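Local atomic coordinates of cystalysin (Treponema denticola, PDB entry 1C7N), a protein that binds pyridoxal-5'-phosphate and belongs to the class I and II aminotransferase family of cofactor-dependent proteins. Residues A[62-75]-A[272-286]. Residues are numbered along the deposited sequence; the frame is centred on the assembly and turned at random.
Sequences LGYTGPTEEYKKTV and PFTTLGYKACEICYK. With PLP (pyridoxal-5'-phosphate), chain J.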
ATOM      1  N   LEU A  62       0.619  15.330  -4.659  1.00 14.34           N
ATOM      2  CA  LEU A  62       0.590  13.990  -4.083  1.00 14.31           C
ATOM      3  C   LEU A  62      -0.776  13.532  -3.556  1.00 13.96           C
ATOM      4  O   LEU A  62      -0.871  12.971  -2.464  1.00 14.80           O
ATOM      5  CB  LEU A  62       1.647  13.901  -2.977  1.00 13.38           C
ATOM      6  CG  LEU A  62       3.068  14.320  -3.385  1.00 12.90           C
ATOM      7  CD1 LEU A  62       3.947  14.413  -2.154  1.00 12.77           C
ATOM      8  CD2 LEU A  62       3.653  13.326  -4.395  1.00 11.26           C
ATOM      9  N   GLY A  63      -1.825  13.750  -4.346  1.00 13.66           N
ATOM     10  CA  GLY A  63      -3.168  13.367  -3.931  1.00 13.33           C
ATOM     11  C   GLY A  63      -3.584  11.955  -4.310  1.00 13.69           C
ATOM     12  O   GLY A  63      -2.737  11.098  -4.566  1.00 14.21           O
ATOM     13  N   TYR A  64      -4.892  11.706  -4.321  1.00 13.06           N
ATOM     14  CA  TYR A  64      -5.417  10.394  -4.678  1.00 13.48           C
ATOM     15  C   TYR A  64      -5.056  10.124  -6.131  1.00 13.59           C
ATOM     16  O   TYR A  64      -5.538  10.794  -7.050  1.00 12.95           O
ATOM     17  CB  TYR A  64      -6.926  10.354  -4.451  1.00 12.17           C
ATOM     18  CG  TYR A  64      -7.281  10.224  -2.986  1.00 10.45           C
ATOM     19  CD1 TYR A  64      -7.052   9.030  -2.301  1.00 11.45           C
ATOM     20  CD2 TYR A  64      -7.811  11.303  -2.274  1.00 10.45           C
ATOM     21  CE1 TYR A  64      -7.338   8.912  -0.941  1.00 10.64           C
ATOM     22  CE2 TYR A  64      -8.101  11.194  -0.918  1.00 10.32           C
ATOM     23  CZ  TYR A  64      -7.862  10.001  -0.259  1.00 10.68           C
ATOM     24  OH  TYR A  64      -8.146   9.904   1.084  1.00 11.07           O
ATOM     25  N   THR A  65      -4.201   9.125  -6.320  1.00 13.31           N
ATOM     26  CA  THR A  65      -3.682   8.797  -7.636  1.00 13.15           C
ATOM     27  C   THR A  65      -3.944   7.385  -8.136  1.00 13.69           C
ATOM     28  O   THR A  65      -3.975   6.424  -7.364  1.00 14.51           O
ATOM     29  CB  THR A  65      -2.161   9.049  -7.654  1.00 13.25           C
ATOM     30  OG1 THR A  65      -1.900  10.375  -7.167  1.00 11.02           O
ATOM     31  CG2 THR A  65      -1.599   8.891  -9.067  1.00 11.53           C
ATOM     32  N   GLY A  66      -4.129   7.279  -9.448  1.00 12.83           N
ATOM     33  CA  GLY A  66      -4.365   6.002 -10.088  1.00 13.84           C
ATOM     34  C   GLY A  66      -3.469   5.916 -11.310  1.00 13.78           C
ATOM     35  O   GLY A  66      -2.800   6.898 -11.643  1.00 13.97           O
ATOM     36  N   PRO A  67      -3.436   4.767 -12.003  1.00 14.38           N
ATOM     37  CA  PRO A  67      -2.606   4.575 -13.196  1.00 15.62           C
ATOM     38  C   PRO A  67      -3.153   5.320 -14.409  1.00 16.07           C
ATOM     39  O   PRO A  67      -4.352   5.300 -14.656  1.00 16.38           O
ATOM     40  CB  PRO A  67      -2.656   3.059 -13.434  1.00 15.61           C
ATOM     41  CG  PRO A  67      -3.361   2.484 -12.212  1.00 18.52           C
ATOM     42  CD  PRO A  67      -4.265   3.579 -11.749  1.00 15.14           C
ATOM     43  N   THR A  68      -2.273   5.967 -15.165  1.00 16.90           N
ATOM     44  CA  THR A  68      -2.683   6.676 -16.375  1.00 17.20           C
ATOM     45  C   THR A  68      -2.696   5.656 -17.511  1.00 18.44           C
ATOM     46  O   THR A  68      -2.125   4.569 -17.384  1.00 17.36           O
ATOM     47  CB  THR A  68      -1.680   7.762 -16.765  1.00 17.19           C
ATOM     48  OG1 THR A  68      -0.390   7.157 -16.956  1.00 16.10           O
ATOM     49  CG2 THR A  68      -1.599   8.837 -15.693  1.00 16.83           C
ATOM     50  N   GLU A  69      -3.333   5.999 -18.624  1.00 19.15           N
ATOM     51  CA  GLU A  69      -3.359   5.086 -19.754  1.00 19.50           C
ATOM     52  C   GLU A  69      -1.923   4.912 -20.232  1.00 18.97           C
ATOM     53  O   GLU A  69      -1.524   3.830 -20.663  1.00 18.84           O
ATOM     54  CB  GLU A  69      -4.236   5.641 -20.879  1.00 22.51           C
ATOM     55  CG  GLU A  69      -5.710   5.697 -20.513  1.00 25.50           C
ATOM     56  CD  GLU A  69      -6.220   4.369 -19.971  1.00 27.93           C
ATOM     57  OE1 GLU A  69      -6.215   3.368 -20.727  1.00 26.57           O
ATOM     58  OE2 GLU A  69      -6.618   4.328 -18.784  1.00 28.03           O
ATOM     59  N   GLU A  70      -1.143   5.984 -20.139  1.00 18.08           N
ATOM     60  CA  GLU A  70       0.256   5.928 -20.547  1.00 18.17           C
ATOM     61  C   GLU A  70       1.000   4.919 -19.669  1.00 16.95           C
ATOM     62  O   GLU A  70       1.867   4.187 -20.151  1.00 15.75           O
ATOM     63  CB  GLU A  70       0.900   7.310 -20.426  1.00 19.99           C
ATOM     64  CG  GLU A  70       2.396   7.345 -20.745  1.00 22.69           C
ATOM     65  CD  GLU A  70       2.725   6.952 -22.183  1.00 25.08           C
ATOM     66  OE1 GLU A  70       3.921   7.012 -22.549  1.00 25.91           O
ATOM     67  OE2 GLU A  70       1.803   6.583 -22.947  1.00 25.39           O
ATOM     68  N   TYR A  71       0.653   4.880 -18.385  1.00 14.64           N
ATOM     69  CA  TYR A  71       1.283   3.948 -17.457  1.00 15.12           C
ATOM     70  C   TYR A  71       1.004   2.524 -17.911  1.00 14.99           C
ATOM     71  O   TYR A  71       1.909   1.692 -17.994  1.00 15.31           O
ATOM     72  CB  TYR A  71       0.733   4.133 -16.040  1.00 15.75           C
ATOM     73  CG  TYR A  71       1.160   3.035 -15.086  1.00 16.12           C
ATOM     74  CD1 TYR A  71       2.378   3.102 -14.414  1.00 17.22           C
ATOM     75  CD2 TYR A  71       0.355   1.913 -14.878  1.00 16.32           C
ATOM     76  CE1 TYR A  71       2.787   2.077 -13.557  1.00 16.56           C
ATOM     77  CE2 TYR A  71       0.756   0.883 -14.025  1.00 15.29           C
ATOM     78  CZ  TYR A  71       1.969   0.973 -13.369  1.00 16.70           C
ATOM     79  OH  TYR A  71       2.363  -0.043 -12.529  1.00 16.27           O
ATOM     80  N   LYS A  72      -0.263   2.248 -18.194  1.00 15.52           N
ATOM     81  CA  LYS A  72      -0.673   0.928 -18.638  1.00 16.08           C
ATOM     82  C   LYS A  72       0.007   0.585 -19.957  1.00 16.94           C
ATOM     83  O   LYS A  72       0.457  -0.547 -20.150  1.00 16.36           O
ATOM     84  CB  LYS A  72      -2.195   0.876 -18.788  1.00 16.48           C
ATOM     85  CG  LYS A  72      -2.929   1.223 -17.499  1.00 16.62           C
ATOM     86  CD  LYS A  72      -4.434   1.119 -17.642  1.00 16.45           C
ATOM     87  CE  LYS A  72      -5.106   1.396 -16.299  1.00 18.25           C
ATOM     88  NZ  LYS A  72      -6.524   0.956 -16.269  1.00 20.34           N
ATOM     89  N   LYS A  73       0.084   1.558 -20.860  1.00 15.72           N
ATOM     90  CA  LYS A  73       0.727   1.324 -22.148  1.00 16.93           C
ATOM     91  C   LYS A  73       2.191   0.959 -21.952  1.00 16.08           C
ATOM     92  O   LYS A  73       2.721   0.104 -22.658  1.00 15.20           O
ATOM     93  CB  LYS A  73       0.652   2.566 -23.044  1.00 18.59           C
ATOM     94  CG  LYS A  73      -0.744   2.969 -23.485  1.00 23.18           C
ATOM     95  CD  LYS A  73      -0.671   3.981 -24.627  1.00 24.65           C
ATOM     96  CE  LYS A  73      -1.995   4.695 -24.835  1.00 26.40           C
ATOM     97  NZ  LYS A  73      -3.116   3.750 -25.066  1.00 27.89           N
ATOM     98  N   THR A  74       2.839   1.622 -20.995  1.00 16.18           N
ATOM     99  CA  THR A  74       4.251   1.386 -20.705  1.00 15.83           C
ATOM    100  C   THR A  74       4.493  -0.020 -20.149  1.00 16.06           C
ATOM    101  O   THR A  74       5.501  -0.652 -20.463  1.00 17.00           O
ATOM    102  CB  THR A  74       4.794   2.443 -19.711  1.00 15.75           C
ATOM    103  OG1 THR A  74       4.666   3.749 -20.290  1.00 14.96           O
ATOM    104  CG2 THR A  74       6.255   2.192 -19.405  1.00 13.40           C
ATOM    105  N   VAL A  75       3.571  -0.510 -19.328  1.00 15.91           N
ATOM    106  CA  VAL A  75       3.700  -1.849 -18.765  1.00 15.15           C
ATOM    107  C   VAL A  75       3.458  -2.873 -19.875  1.00 15.62           C
ATOM    108  O   VAL A  75       4.167  -3.874 -19.985  1.00 16.58           O
ATOM    109  CB  VAL A  75       2.682  -2.056 -17.631  1.00 16.13           C
ATOM    110  CG1 VAL A  75       2.726  -3.496 -17.133  1.00 14.88           C
ATOM    111  CG2 VAL A  75       2.987  -1.084 -16.500  1.00 14.08           C
ATOM    112  N   PRO A 272      -4.234   0.892  -4.717  1.00 21.15           N
ATOM    113  CA  PRO A 272      -3.039   1.670  -4.358  1.00 19.41           C
ATOM    114  C   PRO A 272      -3.177   3.099  -4.885  1.00 18.50           C
ATOM    115  O   PRO A 272      -3.417   3.301  -6.077  1.00 16.95           O
ATOM    116  CB  PRO A 272      -1.903   0.928  -5.067  1.00 20.14           C
ATOM    117  CG  PRO A 272      -2.454  -0.454  -5.302  1.00 20.99           C
ATOM    118  CD  PRO A 272      -3.887  -0.191  -5.653  1.00 20.19           C
ATOM    119  N   PHE A 273      -3.025   4.085  -4.007  1.00 17.45           N
ATOM    120  CA  PHE A 273      -3.130   5.486  -4.413  1.00 18.29           C
ATOM    121  C   PHE A 273      -1.755   6.153  -4.412  1.00 18.20           C
ATOM    122  O   PHE A 273      -1.651   7.372  -4.549  1.00 18.70           O
ATOM    123  CB  PHE A 273      -4.053   6.255  -3.455  1.00 18.09           C
ATOM    124  CG  PHE A 273      -5.447   5.699  -3.364  1.00 18.33           C
ATOM    125  CD1 PHE A 273      -5.995   5.374  -2.126  1.00 18.22           C
ATOM    126  CD2 PHE A 273      -6.214   5.506  -4.508  1.00 18.47           C
ATOM    127  CE1 PHE A 273      -7.281   4.863  -2.027  1.00 18.33           C
ATOM    128  CE2 PHE A 273      -7.505   4.996  -4.422  1.00 18.54           C
ATOM    129  CZ  PHE A 273      -8.041   4.673  -3.177  1.00 18.74           C
ATOM    130  N   THR A 274      -0.707   5.350  -4.264  1.00 18.74           N
ATOM    131  CA  THR A 274       0.664   5.848  -4.209  1.00 20.18           C
ATOM    132  C   THR A 274       1.199   6.386  -5.531  1.00 20.41           C
ATOM    133  O   THR A 274       1.726   5.632  -6.353  1.00 21.61           O
ATOM    134  CB  THR A 274       1.617   4.756  -3.709  1.00 22.53           C
ATOM    135  OG1 THR A 274       2.966   5.125  -4.013  1.00 24.99           O
ATOM    136  CG2 THR A 274       1.287   3.426  -4.356  1.00 22.79           C
ATOM    137  N   THR A 275       1.083   7.700  -5.703  1.00 18.95           N
ATOM    138  CA  THR A 275       1.517   8.396  -6.909  1.00 18.56           C
ATOM    139  C   THR A 275       2.948   8.123  -7.361  1.00 18.74           C
ATOM    140  O   THR A 275       3.207   7.964  -8.557  1.00 16.71           O
ATOM    141  CB  THR A 275       1.363   9.915  -6.746  1.00 18.90           C
ATOM    142  OG1 THR A 275       1.829  10.573  -7.930  1.00 18.85           O
ATOM    143  CG2 THR A 275       2.165  10.400  -5.558  1.00 17.97           C
ATOM    144  N   LEU A 276       3.882   8.082  -6.415  1.00 17.95           N
ATOM    145  CA  LEU A 276       5.276   7.834  -6.765  1.00 18.14           C
ATOM    146  C   LEU A 276       5.493   6.393  -7.207  1.00 18.21           C
ATOM    147  O   LEU A 276       6.394   6.112  -7.997  1.00 18.38           O
ATOM    148  CB  LEU A 276       6.188   8.173  -5.586  1.00 19.29           C
ATOM    149  CG  LEU A 276       6.112   9.650  -5.186  1.00 20.74           C
ATOM    150  CD1 LEU A 276       6.981   9.906  -3.966  1.00 20.17           C
ATOM    151  CD2 LEU A 276       6.548  10.516  -6.363  1.00 18.82           C
ATOM    152  N   GLY A 277       4.663   5.486  -6.696  1.00 17.45           N
ATOM    153  CA  GLY A 277       4.777   4.091  -7.073  1.00 16.07           C
ATOM    154  C   GLY A 277       4.477   3.928  -8.553  1.00 15.44           C
ATOM    155  O   GLY A 277       5.193   3.233  -9.274  1.00 14.48           O
ATOM    156  N   TYR A 278       3.414   4.568  -9.016  1.00 14.86           N
ATOM    157  CA  TYR A 278       3.066   4.482 -10.425  1.00 15.81           C
ATOM    158  C   TYR A 278       4.165   5.078 -11.298  1.00 15.48           C
ATOM    159  O   TYR A 278       4.586   4.459 -12.271  1.00 16.38           O
ATOM    160  CB  TYR A 278       1.739   5.196 -10.708  1.00 15.15           C
ATOM    161  CG  TYR A 278       0.544   4.496 -10.109  1.00 15.41           C
ATOM    162  CD1 TYR A 278      -0.082   4.994  -8.967  1.00 14.99           C
ATOM    163  CD2 TYR A 278       0.057   3.312 -10.660  1.00 15.58           C
ATOM    164  CE1 TYR A 278      -1.165   4.332  -8.391  1.00 14.65           C
ATOM    165  CE2 TYR A 278      -1.025   2.639 -10.086  1.00 15.15           C
ATOM    166  CZ  TYR A 278      -1.629   3.156  -8.955  1.00 14.15           C
ATOM    167  OH  TYR A 278      -2.704   2.507  -8.391  1.00 13.51           O
ATOM    168  N   LYS A 279       4.641   6.269 -10.939  1.00 15.66           N
ATOM    169  CA  LYS A 279       5.680   6.947 -11.718  1.00 15.22           C
ATOM    170  C   LYS A 279       7.022   6.217 -11.720  1.00 14.70           C
ATOM    171  O   LYS A 279       7.726   6.203 -12.731  1.00 11.30           O
ATOM    172  CB  LYS A 279       5.886   8.374 -11.205  1.00 15.64           C
ATOM    173  CG  LYS A 279       6.791   9.220 -12.091  1.00 17.23           C
ATOM    174  CD  LYS A 279       6.163   9.454 -13.458  1.00 16.22           C
ATOM    175  CE  LYS A 279       7.042  10.330 -14.329  1.00 17.59           C
ATOM    176  NZ  LYS A 279       6.470  10.501 -15.693  1.00 17.75           N
ATOM    177  N   ALA A 280       7.374   5.624 -10.581  1.00 14.59           N
ATOM    178  CA  ALA A 280       8.628   4.887 -10.458  1.00 15.21           C
ATOM    179  C   ALA A 280       8.678   3.739 -11.463  1.00 15.09           C
ATOM    180  O   ALA A 280       9.693   3.525 -12.122  1.00 16.14           O
ATOM    181  CB  ALA A 280       8.780   4.345  -9.033  1.00 14.71           C
ATOM    182  N   CYS A 281       7.581   2.998 -11.576  1.00 15.33           N
ATOM    183  CA  CYS A 281       7.520   1.873 -12.506  1.00 14.45           C
ATOM    184  C   CYS A 281       7.646   2.359 -13.948  1.00 14.20           C
ATOM    185  O   CYS A 281       8.354   1.753 -14.756  1.00 12.94           O
ATOM    186  CB  CYS A 281       6.204   1.114 -12.333  1.00 14.25           C
ATOM    187  SG  CYS A 281       6.018  -0.284 -13.460  1.00 15.51           S
ATOM    188  N   GLU A 282       6.958   3.451 -14.267  1.00 13.11           N
ATOM    189  CA  GLU A 282       7.015   4.007 -15.612  1.00 13.60           C
ATOM    190  C   GLU A 282       8.426   4.481 -15.961  1.00 13.37           C
ATOM    191  O   GLU A 282       8.946   4.177 -17.042  1.00 13.42           O
ATOM    192  CB  GLU A 282       6.025   5.169 -15.754  1.00 14.93           C
ATOM    193  CG  GLU A 282       6.106   5.859 -17.111  1.00 16.06           C
ATOM    194  CD  GLU A 282       5.025   6.906 -17.306  1.00 17.96           C
ATOM    195  OE1 GLU A 282       5.233   7.825 -18.124  1.00 17.53           O
ATOM    196  OE2 GLU A 282       3.963   6.799 -16.656  1.00 17.67           O
ATOM    197  N   ILE A 283       9.047   5.223 -15.051  1.00 11.96           N
ATOM    198  CA  ILE A 283      10.402   5.717 -15.279  1.00 11.37           C
ATOM    199  C   ILE A 283      11.380   4.564 -15.500  1.00 11.56           C
ATOM    200  O   ILE A 283      12.224   4.623 -16.395  1.00 10.71           O
ATOM    201  CB  ILE A 283      10.917   6.539 -14.087  1.00 11.53           C
ATOM    202  CG1 ILE A 283      10.071   7.803 -13.906  1.00 12.58           C
ATOM    203  CG2 ILE A 283      12.379   6.918 -14.316  1.00 12.00           C
ATOM    204  CD1 ILE A 283      10.389   8.556 -12.629  1.00 11.79           C
ATOM    205  N   CYS A 284      11.273   3.524 -14.676  1.00 11.52           N
ATOM    206  CA  CYS A 284      12.169   2.371 -14.787  1.00 12.15           C
ATOM    207  C   CYS A 284      12.091   1.674 -16.138  1.00 12.66           C
ATOM    208  O   CYS A 284      13.115   1.414 -16.774  1.00 12.76           O
ATOM    209  CB  CYS A 284      11.876   1.346 -13.683  1.00 12.51           C
ATOM    210  SG  CYS A 284      12.435   1.828 -12.021  1.00 15.30           S
ATOM    211  N   TYR A 285      10.872   1.350 -16.559  1.00 11.93           N
ATOM    212  CA  TYR A 285      10.658   0.668 -17.829  1.00 13.02           C
ATOM    213  C   TYR A 285      11.080   1.523 -19.020  1.00 14.01           C
ATOM    214  O   TYR A 285      11.617   1.010 -20.002  1.00 12.27           O
ATOM    215  CB  TYR A 285       9.180   0.279 -17.966  1.00 13.67           C
ATOM    216  CG  TYR A 285       8.761  -0.907 -17.119  1.00 13.97           C
ATOM    217  CD1 TYR A 285       7.417  -1.277 -17.018  1.00 13.58           C
ATOM    218  CD2 TYR A 285       9.711  -1.696 -16.461  1.00 14.30           C
ATOM    219  CE1 TYR A 285       7.031  -2.403 -16.290  1.00 13.42           C
ATOM    220  CE2 TYR A 285       9.331  -2.821 -15.731  1.00 12.69           C
ATOM    221  CZ  TYR A 285       7.992  -3.169 -15.654  1.00 14.07           C
ATOM    222  OH  TYR A 285       7.614  -4.293 -14.952  1.00 13.85           O
ATOM    223  N   LYS A 286      10.843   2.826 -18.930  1.00 13.46           N
ATOM    224  CA  LYS A 286      11.202   3.726 -20.017  1.00 14.60           C
ATOM    225  C   LYS A 286      12.657   4.181 -20.066  1.00 16.07           C
ATOM    226  O   LYS A 286      13.212   4.348 -21.149  1.00 17.64           O
ATOM    227  CB  LYS A 286      10.326   4.979 -19.981  1.00 14.47           C
ATOM    228  CG  LYS A 286       8.892   4.778 -20.406  1.00 15.97           C
ATOM    229  CD  LYS A 286       8.168   6.122 -20.430  1.00 16.14           C
ATOM    230  CE  LYS A 286       6.774   5.991 -21.016  1.00 18.39           C
ATOM    231  NZ  LYS A 286       6.075   7.309 -21.031  1.00 19.37           N
TER
HETATM  232  N1  PLP J 400     -11.545   8.863   6.710  1.00 17.19           N
HETATM  233  C2  PLP J 400     -12.309  10.002   6.407  1.00 17.50           C
HETATM  234  C2A PLP J 400     -13.453  10.268   7.361  1.00 15.96           C
HETATM  235  C3  PLP J 400     -11.847  10.824   5.283  1.00 18.17           C
HETATM  236  O3  PLP J 400     -12.667  11.861   5.008  1.00 18.92           O
HETATM  237  C4  PLP J 400     -10.669  10.465   4.591  1.00 19.96           C
HETATM  238  C4A PLP J 400     -10.207  11.289   3.475  1.00 20.20           C
HETATM  239  C5  PLP J 400      -9.934   9.240   5.035  1.00 20.68           C
HETATM  240  C6  PLP J 400     -10.405   8.470   6.070  1.00 18.35           C
HETATM  241  C5A PLP J 400      -8.559   8.958   4.415  1.00 22.49           C
HETATM  242  O4P PLP J 400      -8.427   7.657   3.939  1.00 26.68           O
HETATM  243  P   PLP J 400      -7.022   7.205   3.298  1.00 28.05           P
HETATM  244  O1P PLP J 400      -7.271   5.752   3.070  1.00 25.63           O
HETATM  245  O2P PLP J 400      -5.942   7.493   4.337  1.00 24.91           O
HETATM  246  O3P PLP J 400      -6.792   8.026   2.115  1.00 25.21           O
HETATM  247  O   HOH W   1       1.757   8.738 -16.949  1.00 27.99           O
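Tyr278 turns the edge of its ring onto the face of Tyr71, an edge-to-face pair with planes at 85° and Tyr278 CD2, over the ring centre, 4.1 Å from Tyr71 CZ. The Tyr71 side chain, with CG anti to the backbone N (chi1 170°), is held between this edge and Val75 CG2 on its opposite face, while Cys281 CB meets its rim. Gly66 and Pro67 lie over one face of the Tyr278 ring, and the hydroxyl fixes its far end: OH donates to Pro272 O at 2.5 Å, tying helix 275-286 back to the loop before it. In that loop Phe273 CA sends a C-H toward Thr65 O, 3.2 Å away. Tyr64 sets its edge against the face of Phe273, Tyr64 CD1 3.8 Å from Phe273 CD1. Its OH reaches across the dimer interface, donating at 2.5 Å to O3P of a PLP also held by Asn175, Val98 and Val99 of the second subunit, the shared active-site arrangement of fold-type I PLP-dependent proteins. Thr65 OG1 hydrogen-bonds back to Gly63 O, from above the carbonyl plane, and rests against Thr275 CB.

At the other end Lys286, extended beyond CG, passes Thr74 OG1 and makes two salt bridges: NZ lies 2.7 Å from Glu70 OE1, on the anti lone pair, and 3.1 Å from Glu282 OE1, above that carboxylate plane. One ammonium thus bridges two carboxylates, probably easing their mutual repulsion. A water joins Glu282 OE2 to Thr68 OG1, which also N-caps helix 69-75 by accepting from Tyr71 N.

The two helix segments cross at 43° with axes 9.6 Å apart. Strand 92-95 meets Tyr71, Val75 and Tyr278; helix 47-59 packs on Thr275 and Leu276 through Tyr56, and the second subunit covers Leu62 and Tyr64.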